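Local coordinates for protein succinate dehydrogenase subunit B (Mycolicibacterium smegmatis MC2 51, PDB 6LUM) that probably relays electrons through three iron-sulfur clusters from the flavoprotein subunit of succinate dehydrogenase toward the quinone site at the membrane subunits, at residues Y193-F207 with I244-A256. Sequence-based numbering, arbitrary orientation.
Sequences YFGPAAIVNAHRFIF and IQVTQAIQEVKRA. With F3S (Fe3-s4 cluster), chain B; PEV ((1S)-2-{[(2-aminoethoxy)(hydroxy)phosphoryl]oxy}-1-[(palmitoyloxy)methyl]ethyl stearate), chain C.
H203 and E252 meet because their first torsions turn both groups into the gap between helices 196-206 and 246-256: the imidazole of H203 extends opposite its own backbone nitrogen (chi1 172°), while CG of E252 lies trans to its carbonyl carbon (chi1 -63°) and the chain beyond runs extended. The resulting bond, H203 NE2 to E252 OE1 at 3.2 Å, is nearly straight (173° at the hydrogen). OE1 lies in the imidazole plane, yet the donor approaches from above the carboxylate plane. The ring's rotation is fixed further by H203 ND1, bonded to T171, and by its two covered faces, with A249 CB over one and F207 CD1 over the other. Beyond it, F207 CZ reaches A256 CB at 3.9 Å.

Toward the cluster the interface becomes apolar. V246 CG1 fits between P196 CB and V200 CG2, 3.5 Å from each, and I199 CG2 lies 3.7 Å from I250 CG1, the two side chains crossing at about a right angle. The axes approach to 9.1 Å. P196 and I250 also face the 3Fe-4S cluster, I250 CD1 being 3.9 Å from S3, and T247 OG1 lies 3.2 Å from S4. At the other end R255 donates to the lipid phosphate through NH1 and pairs with D23 of subunit D.

The helix pair thus joins the dicluster domain to the membrane subunits. The one polar link across its buried apolar seam is a histidine-carboxylate bond: the carboxylate of E252 keeps the hydrogen on NE2 of H203 and may stabilise positive charge on the ring, although the bond itself requires only the neutral form.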
loop_
_atom_site.group_PDB
_atom_site.type_symbol
_atom_site.label_atom_id
_atom_site.label_comp_id
_atom_site.label_asym_id
_atom_site.label_seq_id
_atom_site.Cartn_x
_atom_site.Cartn_y
_atom_site.Cartn_z
ATOM N N TYR J 193 6.259 -14.718 18.621
ATOM C CA TYR J 193 5.487 -15.692 17.873
ATOM C C TYR J 193 4.050 -15.211 17.777
ATOM O O TYR J 193 3.500 -14.679 18.739
ATOM C CB TYR J 193 5.565 -17.041 18.575
ATOM C CG TYR J 193 4.888 -18.199 17.899
ATOM C CD1 TYR J 193 4.897 -18.340 16.539
ATOM C CD2 TYR J 193 4.264 -19.167 18.640
ATOM C CE1 TYR J 193 4.289 -19.401 15.947
ATOM C CE2 TYR J 193 3.664 -20.219 18.055
ATOM C CZ TYR J 193 3.678 -20.334 16.712
ATOM O OH TYR J 193 3.064 -21.397 16.129
ATOM N N PHE J 194 3.446 -15.367 16.602
ATOM C CA PHE J 194 2.046 -14.996 16.442
ATOM C C PHE J 194 1.170 -15.790 17.392
ATOM O O PHE J 194 0.536 -15.234 18.289
ATOM C CB PHE J 194 1.604 -15.222 15.004
ATOM C CG PHE J 194 1.822 -14.047 14.121
ATOM C CD1 PHE J 194 1.377 -12.801 14.489
ATOM C CD2 PHE J 194 2.476 -14.189 12.921
ATOM C CE1 PHE J 194 1.582 -11.720 13.677
ATOM C CE2 PHE J 194 2.681 -13.112 12.111
ATOM C CZ PHE J 194 2.233 -11.877 12.487
ATOM N N GLY J 195 1.127 -17.095 17.209
ATOM C CA GLY J 195 0.409 -17.951 18.104
ATOM C C GLY J 195 -0.554 -18.843 17.373
ATOM O O GLY J 195 -0.973 -18.578 16.241
ATOM N N PRO J 196 -0.928 -19.933 18.023
ATOM C CA PRO J 196 -1.907 -20.838 17.426
ATOM C C PRO J 196 -3.202 -20.160 17.030
ATOM O O PRO J 196 -3.764 -20.495 15.987
ATOM C CB PRO J 196 -2.124 -21.864 18.533
ATOM C CG PRO J 196 -0.964 -21.769 19.372
ATOM C CD PRO J 196 -0.446 -20.413 19.317
ATOM N N ALA J 197 -3.697 -19.213 17.822
ATOM C CA ALA J 197 -5.011 -18.642 17.563
ATOM C C ALA J 197 -4.987 -17.705 16.374
ATOM O O ALA J 197 -5.920 -17.693 15.566
ATOM C CB ALA J 197 -5.511 -17.907 18.794
ATOM N N ALA J 198 -3.939 -16.894 16.258
ATOM C CA ALA J 198 -3.785 -16.064 15.076
ATOM C C ALA J 198 -3.620 -16.919 13.837
ATOM O O ALA J 198 -4.168 -16.603 12.780
ATOM C CB ALA J 198 -2.594 -15.135 15.243
ATOM N N ILE J 199 -2.894 -18.029 13.945
ATOM C CA ILE J 199 -2.732 -18.869 12.766
ATOM C C ILE J 199 -4.031 -19.578 12.403
ATOM O O ILE J 199 -4.307 -19.798 11.226
ATOM C CB ILE J 199 -1.570 -19.846 12.980
ATOM C CG1 ILE J 199 -0.268 -19.058 13.091
ATOM C CG2 ILE J 199 -1.494 -20.819 11.847
ATOM C CD1 ILE J 199 0.844 -19.804 13.719
ATOM N N VAL J 200 -4.863 -19.922 13.381
ATOM C CA VAL J 200 -6.167 -20.510 13.081
ATOM C C VAL J 200 -7.059 -19.503 12.366
ATOM O O VAL J 200 -7.675 -19.801 11.333
ATOM C CB VAL J 200 -6.830 -21.020 14.369
ATOM C CG1 VAL J 200 -8.302 -21.134 14.181
ATOM C CG2 VAL J 200 -6.278 -22.337 14.733
ATOM N N ASN J 201 -7.148 -18.296 12.909
ATOM C CA ASN J 201 -8.003 -17.292 12.303
ATOM C C ASN J 201 -7.439 -16.735 11.010
ATOM O O ASN J 201 -8.151 -16.017 10.311
ATOM C CB ASN J 201 -8.251 -16.173 13.299
ATOM C CG ASN J 201 -9.160 -16.598 14.408
ATOM O OD1 ASN J 201 -10.374 -16.585 14.263
ATOM N ND2 ASN J 201 -8.582 -17.003 15.519
ATOM N N ALA J 202 -6.184 -17.022 10.683
ATOM C CA ALA J 202 -5.671 -16.730 9.353
ATOM C C ALA J 202 -5.880 -17.880 8.385
ATOM O O ALA J 202 -6.077 -17.639 7.199
ATOM C CB ALA J 202 -4.186 -16.391 9.418
ATOM N N HIS J 203 -5.797 -19.122 8.856
ATOM C CA HIS J 203 -6.185 -20.269 8.047
ATOM C C HIS J 203 -7.606 -20.113 7.545
ATOM O O HIS J 203 -7.903 -20.401 6.378
ATOM C CB HIS J 203 -6.030 -21.534 8.888
ATOM C CG HIS J 203 -6.569 -22.779 8.258
ATOM N ND1 HIS J 203 -7.900 -23.114 8.294
ATOM C CD2 HIS J 203 -5.942 -23.803 7.639
ATOM C CE1 HIS J 203 -8.077 -24.276 7.694
ATOM N NE2 HIS J 203 -6.904 -24.716 7.290
ATOM N N ARG J 204 -8.490 -19.622 8.411
ATOM C CA ARG J 204 -9.888 -19.424 8.038
ATOM C C ARG J 204 -10.026 -18.565 6.787
ATOM O O ARG J 204 -10.908 -18.802 5.958
ATOM C CB ARG J 204 -10.641 -18.790 9.208
ATOM C CG ARG J 204 -12.135 -18.713 9.036
ATOM C CD ARG J 204 -12.528 -17.429 8.352
ATOM N NE ARG J 204 -13.953 -17.336 8.105
ATOM C CZ ARG J 204 -14.478 -16.565 7.167
ATOM N NH1 ARG J 204 -13.693 -15.870 6.377
ATOM N NH2 ARG J 204 -15.780 -16.522 6.990
ATOM N N PHE J 205 -9.178 -17.552 6.638
ATOM C CA PHE J 205 -9.275 -16.616 5.524
ATOM C C PHE J 205 -8.379 -16.978 4.358
ATOM O O PHE J 205 -8.649 -16.568 3.229
ATOM C CB PHE J 205 -8.912 -15.207 5.977
ATOM C CG PHE J 205 -9.956 -14.563 6.801
ATOM C CD1 PHE J 205 -11.096 -14.067 6.219
ATOM C CD2 PHE J 205 -9.804 -14.453 8.157
ATOM C CE1 PHE J 205 -12.056 -13.479 6.978
ATOM C CE2 PHE J 205 -10.769 -13.876 8.914
ATOM C CZ PHE J 205 -11.893 -13.387 8.322
ATOM N N ILE J 206 -7.297 -17.700 4.608
ATOM C CA ILE J 206 -6.444 -18.145 3.520
ATOM C C ILE J 206 -7.150 -19.218 2.712
ATOM O O ILE J 206 -7.039 -19.257 1.483
ATOM C CB ILE J 206 -5.098 -18.632 4.077
ATOM C CG1 ILE J 206 -4.225 -17.441 4.444
ATOM C CG2 ILE J 206 -4.398 -19.502 3.088
ATOM C CD1 ILE J 206 -3.119 -17.783 5.367
ATOM N N PHE J 207 -7.911 -20.085 3.371
ATOM C CA PHE J 207 -8.600 -21.147 2.656
ATOM C C PHE J 207 -10.054 -20.807 2.371
ATOM O O PHE J 207 -10.898 -21.700 2.285
ATOM C CB PHE J 207 -8.466 -22.456 3.421
ATOM C CG PHE J 207 -7.088 -23.027 3.355
ATOM C CD1 PHE J 207 -6.077 -22.523 4.141
ATOM C CD2 PHE J 207 -6.786 -24.030 2.473
ATOM C CE1 PHE J 207 -4.816 -23.027 4.066
ATOM C CE2 PHE J 207 -5.523 -24.532 2.403
ATOM C CZ PHE J 207 -4.542 -24.031 3.199
ATOM N N ILE J 244 -10.607 -27.905 17.860
ATOM C CA ILE J 244 -10.418 -27.329 16.537
ATOM C C ILE J 244 -9.306 -27.988 15.721
ATOM O O ILE J 244 -9.319 -27.868 14.488
ATOM C CB ILE J 244 -10.207 -25.803 16.641
ATOM C CG1 ILE J 244 -11.550 -25.094 16.652
ATOM C CG2 ILE J 244 -9.367 -25.238 15.524
ATOM C CD1 ILE J 244 -11.436 -23.636 16.586
ATOM N N GLN J 245 -8.415 -28.760 16.346
ATOM C CA GLN J 245 -7.250 -29.311 15.648
ATOM C C GLN J 245 -6.330 -28.181 15.223
ATOM O O GLN J 245 -6.038 -27.996 14.036
ATOM C CB GLN J 245 -7.647 -30.156 14.439
ATOM C CG GLN J 245 -8.767 -31.121 14.693
ATOM C CD GLN J 245 -8.380 -32.203 15.656
ATOM O OE1 GLN J 245 -9.173 -32.622 16.488
ATOM N NE2 GLN J 245 -7.150 -32.663 15.552
ATOM N N VAL J 246 -5.885 -27.419 16.216
ATOM C CA VAL J 246 -5.127 -26.204 15.970
ATOM C C VAL J 246 -3.835 -26.518 15.240
ATOM O O VAL J 246 -3.431 -25.802 14.318
ATOM C CB VAL J 246 -4.870 -25.486 17.303
ATOM C CG1 VAL J 246 -4.396 -24.107 17.069
ATOM C CG2 VAL J 246 -6.112 -25.478 18.136
ATOM N N THR J 247 -3.170 -27.595 15.623
ATOM C CA THR J 247 -1.893 -27.901 15.006
ATOM C C THR J 247 -2.039 -28.480 13.612
ATOM O O THR J 247 -1.129 -28.334 12.803
ATOM C CB THR J 247 -1.120 -28.866 15.872
ATOM O OG1 THR J 247 0.189 -29.037 15.331
ATOM C CG2 THR J 247 -1.820 -30.150 15.845
ATOM N N GLN J 248 -3.164 -29.106 13.295
ATOM C CA GLN J 248 -3.393 -29.497 11.916
ATOM C C GLN J 248 -3.720 -28.296 11.049
ATOM O O GLN J 248 -3.358 -28.272 9.873
ATOM C CB GLN J 248 -4.505 -30.518 11.849
ATOM C CG GLN J 248 -4.829 -30.954 10.474
ATOM C CD GLN J 248 -5.883 -32.002 10.484
ATOM O OE1 GLN J 248 -5.945 -32.817 11.397
ATOM N NE2 GLN J 248 -6.742 -31.986 9.483
ATOM N N ALA J 249 -4.382 -27.284 11.602
ATOM C CA ALA J 249 -4.510 -26.030 10.868
ATOM C C ALA J 249 -3.145 -25.420 10.587
ATOM O O ALA J 249 -2.878 -24.943 9.475
ATOM C CB ALA J 249 -5.372 -25.053 11.654
ATOM N N ILE J 250 -2.264 -25.433 11.584
ATOM C CA ILE J 250 -0.908 -24.923 11.392
ATOM C C ILE J 250 -0.168 -25.743 10.346
ATOM O O ILE J 250 0.587 -25.203 9.533
ATOM C CB ILE J 250 -0.153 -24.899 12.730
ATOM C CG1 ILE J 250 -0.862 -23.972 13.704
ATOM C CG2 ILE J 250 1.249 -24.432 12.530
ATOM C CD1 ILE J 250 -0.364 -24.052 15.061
ATOM N N GLN J 251 -0.380 -27.057 10.340
ATOM C CA GLN J 251 0.270 -27.907 9.352
ATOM C C GLN J 251 -0.217 -27.592 7.950
ATOM O O GLN J 251 0.567 -27.583 7.001
ATOM C CB GLN J 251 0.027 -29.374 9.664
ATOM C CG GLN J 251 0.771 -30.278 8.734
ATOM C CD GLN J 251 -0.036 -31.448 8.255
ATOM O OE1 GLN J 251 -1.212 -31.320 7.945
ATOM N NE2 GLN J 251 0.597 -32.602 8.178
ATOM N N GLU J 252 -1.518 -27.359 7.790
ATOM C CA GLU J 252 -2.039 -27.028 6.472
ATOM C C GLU J 252 -1.502 -25.701 5.978
ATOM O O GLU J 252 -1.251 -25.546 4.783
ATOM C CB GLU J 252 -3.554 -27.003 6.497
ATOM C CG GLU J 252 -4.161 -28.333 6.814
ATOM C CD GLU J 252 -5.651 -28.344 6.604
ATOM O OE1 GLU J 252 -6.146 -27.483 5.854
ATOM O OE2 GLU J 252 -6.333 -29.211 7.183
ATOM N N VAL J 253 -1.299 -24.736 6.870
ATOM C CA VAL J 253 -0.673 -23.491 6.432
ATOM C C VAL J 253 0.784 -23.726 6.041
ATOM O O VAL J 253 1.278 -23.170 5.053
ATOM C CB VAL J 253 -0.803 -22.411 7.513
ATOM C CG1 VAL J 253 -0.073 -21.177 7.089
ATOM C CG2 VAL J 253 -2.250 -22.096 7.755
ATOM N N LYS J 254 1.493 -24.566 6.795
ATOM C CA LYS J 254 2.870 -24.895 6.435
ATOM C C LYS J 254 2.945 -25.551 5.069
ATOM O O LYS J 254 3.830 -25.242 4.271
ATOM C CB LYS J 254 3.480 -25.821 7.477
ATOM C CG LYS J 254 4.190 -25.137 8.596
ATOM C CD LYS J 254 4.303 -26.082 9.745
ATOM C CE LYS J 254 5.176 -25.540 10.821
ATOM N NZ LYS J 254 5.286 -26.537 11.893
ATOM N N ARG J 255 2.039 -26.478 4.786
ATOM C CA ARG J 255 2.076 -27.172 3.508
ATOM C C ARG J 255 1.631 -26.275 2.369
ATOM O O ARG J 255 2.109 -26.427 1.247
ATOM C CB ARG J 255 1.223 -28.424 3.572
ATOM C CG ARG J 255 1.891 -29.527 4.325
ATOM C CD ARG J 255 0.917 -30.571 4.735
ATOM N NE ARG J 255 0.228 -31.132 3.591
ATOM C CZ ARG J 255 0.674 -32.165 2.895
ATOM N NH1 ARG J 255 1.810 -32.741 3.229
ATOM N NH2 ARG J 255 -0.015 -32.617 1.864
ATOM N N ALA J 256 0.730 -25.330 2.629
ATOM C CA ALA J 256 0.405 -24.328 1.628
ATOM C C ALA J 256 1.568 -23.400 1.347
ATOM O O ALA J 256 1.620 -22.808 0.272
ATOM C CB ALA J 256 -0.797 -23.509 2.074
HETATM FE FE1 F3S B . 2.772 -24.310 20.306
HETATM FE FE3 F3S B . 3.115 -25.791 17.674
HETATM FE FE4 F3S B . 0.537 -26.030 19.218
HETATM S S1 F3S B . 4.508 -24.757 19.042
HETATM S S2 F3S B . 1.041 -25.289 21.224
HETATM S S3 F3S B . 1.667 -24.347 18.426
HETATM S S4 F3S B . 1.460 -27.237 17.625
HETATM C C43 PEV C . 14.032 -46.739 10.719
HETATM C C42 PEV C . 14.507 -45.957 9.496
HETATM C C41 PEV C . 13.370 -45.227 8.784
HETATM C C40 PEV C . 13.870 -44.095 7.892
HETATM C C39 PEV C . 12.818 -43.667 6.879
HETATM C C38 PEV C . 12.494 -42.182 6.956
HETATM C C37 PEV C . 11.595 -41.738 5.804
HETATM C C36 PEV C . 10.173 -41.428 6.258
HETATM C C35 PEV C . 9.749 -40.006 5.906
HETATM C C34 PEV C . 9.247 -39.890 4.474
HETATM C C33 PEV C . 8.129 -38.864 4.341
HETATM C C32 PEV C . 7.420 -38.964 2.998
HETATM C C31 PEV C . 5.921 -38.766 3.149
HETATM O O31 PEV C . 5.427 -39.016 4.192
HETATM O O2 PEV C . 5.174 -38.255 2.082
HETATM C C2 PEV C . 4.097 -38.986 1.563
HETATM C C1 PEV C . 2.810 -38.265 1.930
HETATM O O3P PEV C . 2.156 -37.859 0.769
HETATM P P PEV C . 1.004 -36.709 0.955
HETATM O O1P PEV C . 1.616 -35.554 1.689
HETATM O O2P PEV C . -0.129 -37.283 1.760
HETATM O O4P PEV C . 0.460 -36.172 -0.497
HETATM C C4 PEV C . -0.578 -36.864 -1.127
HETATM C C5 PEV C . -1.197 -35.947 -2.176
HETATM N N6 PEV C . -1.773 -36.731 -3.250
HETATM C C3 PEV C . 4.011 -40.416 2.083
HETATM O O3 PEV C . 2.667 -40.681 2.348
HETATM C C11 PEV C . 2.432 -41.844 3.087
HETATM O O11 PEV C . 1.522 -42.550 2.808
HETATM C C12 PEV C . 3.334 -42.214 4.257
HETATM C C13 PEV C . 2.776 -43.405 5.030
HETATM C C14 PEV C . 3.510 -43.614 6.347
HETATM C C15 PEV C . 5.000 -43.332 6.207
HETATM C C16 PEV C . 5.831 -44.589 6.431
HETATM C C17 PEV C . 7.316 -44.286 6.560
HETATM C C18 PEV C . 7.825 -44.647 7.948
HETATM C C19 PEV C . 9.345 -44.702 8.008
HETATM C C20 PEV C . 9.824 -45.914 8.796
HETATM C C21 PEV C . 9.584 -45.751 10.292
HETATM C C22 PEV C . 10.367 -46.770 11.110
HETATM C C23 PEV C . 10.754 -46.225 12.478
#